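Local atomic coordinates of high choriolytic enzyme 1 (Oryzias latipes, PDB entry 3VTG), a protein that breaks down the inner layer of the fish egg envelope at hatching, acting as a zinc-dependent endopeptidase of the astacin family. Residues 40-45 with 99-104. Sequence-based numbering, arbitrary orientation.
With ZN (zinc ion), chain B.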
loop_
_atom_site.group_PDB
_atom_site.type_symbol
_atom_site.label_atom_id
_atom_site.label_comp_id
_atom_site.label_asym_id
_atom_site.label_seq_id
_atom_site.Cartn_x
_atom_site.Cartn_y
_atom_site.Cartn_z
ATOM N N GLY A 40 -7.186 -14.485 0.711
ATOM C CA GLY A 40 -8.117 -14.010 -0.312
ATOM C C GLY A 40 -7.681 -12.684 -0.912
ATOM O O GLY A 40 -7.716 -12.502 -2.132
ATOM N N ALA A 41 -7.259 -11.760 -0.051
ATOM C CA ALA A 41 -6.748 -10.464 -0.490
ATOM C C ALA A 41 -5.481 -10.612 -1.325
ATOM O O ALA A 41 -5.287 -9.890 -2.301
ATOM C CB ALA A 41 -6.503 -9.555 0.702
ATOM N N MET A 42 -4.632 -11.565 -0.947
ATOM C CA MET A 42 -3.403 -11.852 -1.686
ATOM C C MET A 42 -3.688 -12.321 -3.105
ATOM O O MET A 42 -2.928 -12.016 -4.028
ATOM C CB MET A 42 -2.574 -12.901 -0.956
ATOM C CG MET A 42 -1.922 -12.385 0.308
ATOM S SD MET A 42 -1.245 -13.728 1.291
ATOM C CE MET A 42 -0.289 -12.774 2.465
ATOM N N ARG A 43 -4.789 -13.051 -3.282
ATOM C CA ARG A 43 -5.174 -13.554 -4.599
ATOM C C ARG A 43 -5.517 -12.449 -5.593
ATOM O O ARG A 43 -5.467 -12.669 -6.800
ATOM C CB ARG A 43 -6.330 -14.553 -4.494
ATOM C CG ARG A 43 -5.907 -15.941 -4.042
ATOM C CD ARG A 43 -6.980 -16.986 -4.325
ATOM N NE ARG A 43 -8.235 -16.721 -3.622
ATOM C CZ ARG A 43 -8.477 -17.039 -2.353
ATOM N NH1 ARG A 43 -7.551 -17.636 -1.610
ATOM N NH2 ARG A 43 -9.653 -16.752 -1.818
ATOM N N ALA A 44 -5.851 -11.263 -5.084
ATOM C CA ALA A 44 -6.187 -10.117 -5.932
ATOM C C ALA A 44 -5.040 -9.699 -6.854
ATOM O O ALA A 44 -5.251 -9.005 -7.847
ATOM C CB ALA A 44 -6.641 -8.939 -5.080
ATOM N N PHE A 45 -3.826 -10.125 -6.518
ATOM C CA PHE A 45 -2.641 -9.798 -7.301
ATOM C C PHE A 45 -2.409 -10.770 -8.464
ATOM O O PHE A 45 -1.654 -10.463 -9.386
ATOM C CB PHE A 45 -1.410 -9.747 -6.388
ATOM C CG PHE A 45 -1.423 -8.596 -5.419
ATOM C CD1 PHE A 45 -2.135 -8.674 -4.222
ATOM C CD2 PHE A 45 -0.723 -7.431 -5.703
ATOM C CE1 PHE A 45 -2.150 -7.610 -3.335
ATOM C CE2 PHE A 45 -0.732 -6.364 -4.817
ATOM C CZ PHE A 45 -1.448 -6.450 -3.634
ATOM N N HIS A 99 -3.995 -2.846 0.280
ATOM C CA HIS A 99 -3.278 -1.591 0.523
ATOM C C HIS A 99 -1.965 -1.865 1.227
ATOM O O HIS A 99 -0.906 -1.392 0.795
ATOM C CB HIS A 99 -4.189 -0.654 1.320
ATOM C CG HIS A 99 -3.530 0.624 1.789
ATOM N ND1 HIS A 99 -3.828 1.830 1.261
ATOM C CD2 HIS A 99 -2.602 0.857 2.804
ATOM C CE1 HIS A 99 -3.116 2.782 1.893
ATOM N NE2 HIS A 99 -2.365 2.185 2.836
ATOM N N GLU A 100 -2.011 -2.655 2.300
ATOM C CA GLU A 100 -0.798 -2.988 3.055
ATOM C C GLU A 100 0.205 -3.806 2.243
ATOM O O GLU A 100 1.414 -3.557 2.306
ATOM C CB GLU A 100 -1.134 -3.706 4.369
ATOM C CG GLU A 100 -1.963 -2.887 5.353
ATOM C CD GLU A 100 -1.392 -1.506 5.636
ATOM O OE1 GLU A 100 -0.158 -1.314 5.551
ATOM O OE2 GLU A 100 -2.192 -0.602 5.945
ATOM N N LEU A 101 -0.298 -4.769 1.478
ATOM C CA LEU A 101 0.557 -5.570 0.609
ATOM C C LEU A 101 1.248 -4.704 -0.450
ATOM O O LEU A 101 2.399 -4.955 -0.811
ATOM C CB LEU A 101 -0.237 -6.714 -0.028
ATOM C CG LEU A 101 -0.732 -7.802 0.935
ATOM C CD1 LEU A 101 -1.801 -8.650 0.262
ATOM C CD2 LEU A 101 0.404 -8.678 1.452
ATOM N N ASN A 102 0.551 -3.673 -0.929
ATOM C CA ASN A 102 1.154 -2.699 -1.840
ATOM C C ASN A 102 2.306 -1.908 -1.216
ATOM O O ASN A 102 3.298 -1.630 -1.896
ATOM C CB ASN A 102 0.100 -1.767 -2.435
ATOM C CG ASN A 102 -0.472 -2.301 -3.728
ATOM O OD1 ASN A 102 0.184 -2.259 -4.773
ATOM N ND2 ASN A 102 -1.697 -2.819 -3.665
ATOM N N HIS A 103 2.188 -1.562 0.069
ATOM C CA HIS A 103 3.318 -0.974 0.798
ATOM C C HIS A 103 4.493 -1.918 0.779
ATOM O O HIS A 103 5.621 -1.507 0.491
ATOM C CB HIS A 103 2.965 -0.664 2.249
ATOM C CG HIS A 103 2.156 0.598 2.451
ATOM N ND1 HIS A 103 2.445 1.768 1.844
ATOM C CD2 HIS A 103 1.068 0.850 3.282
ATOM C CE1 HIS A 103 1.571 2.710 2.249
ATOM N NE2 HIS A 103 0.729 2.146 3.130
ATOM N N ALA A 104 4.240 -3.194 1.083
ATOM C CA ALA A 104 5.291 -4.217 1.092
ATOM C C ALA A 104 5.971 -4.353 -0.271
ATOM O O ALA A 104 7.158 -4.674 -0.347
ATOM C CB ALA A 104 4.738 -5.558 1.557
HETATM ZN ZN ZN B . -0.947 3.015 4.082
HETATM O O HOH W 1 -0.787 1.719 5.763
HETATM O O HOH W 2 -2.648 3.819 5.414
#
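Leu101 CD1 lies between the side chains of Met42 and Phe45. Leu101 CD1 meets Met42 CG at 3.7 Å, the two side chains crossing at about a right angle, and Phe45 CE1 at 3.8 Å. The tip of the Phe45 ring also reaches Leu101 CB and, through CZ, Asn102 ND2 at 3.6 Å. The ring is tilted 42° from the amide plane. Asn102 ND2 is hydrogen-bonded to Gln98 O, one turn back, which holds this amide beside the ring. The CB of Phe45 points toward helix 94-105, and CG stands anti to the carbonyl carbon (chi1 -68°), which lays CE1 and CZ against Leu101 and Asn102. Phe53 meets the ring edge-to-face, and Met185 touches both Phe45 and Asn102. An alanine in place of Phe45 would probably open a gap beside Leu101 and leave the Asn102 amide without its aromatic neighbour. The other side of the same helix carries the metal site. His99 NE2 and His103 NE2 each bind zinc at 2.1 Å, and His109 is the third protein ligand. Zinc-bound water 1 donates to Glu100 OE2 at 2.7 Å. Segment 40-45 thus backs the active-site helix of the astacin catalytic domain, whose HExxH begins the metzincin HExxHxxGxxH motif.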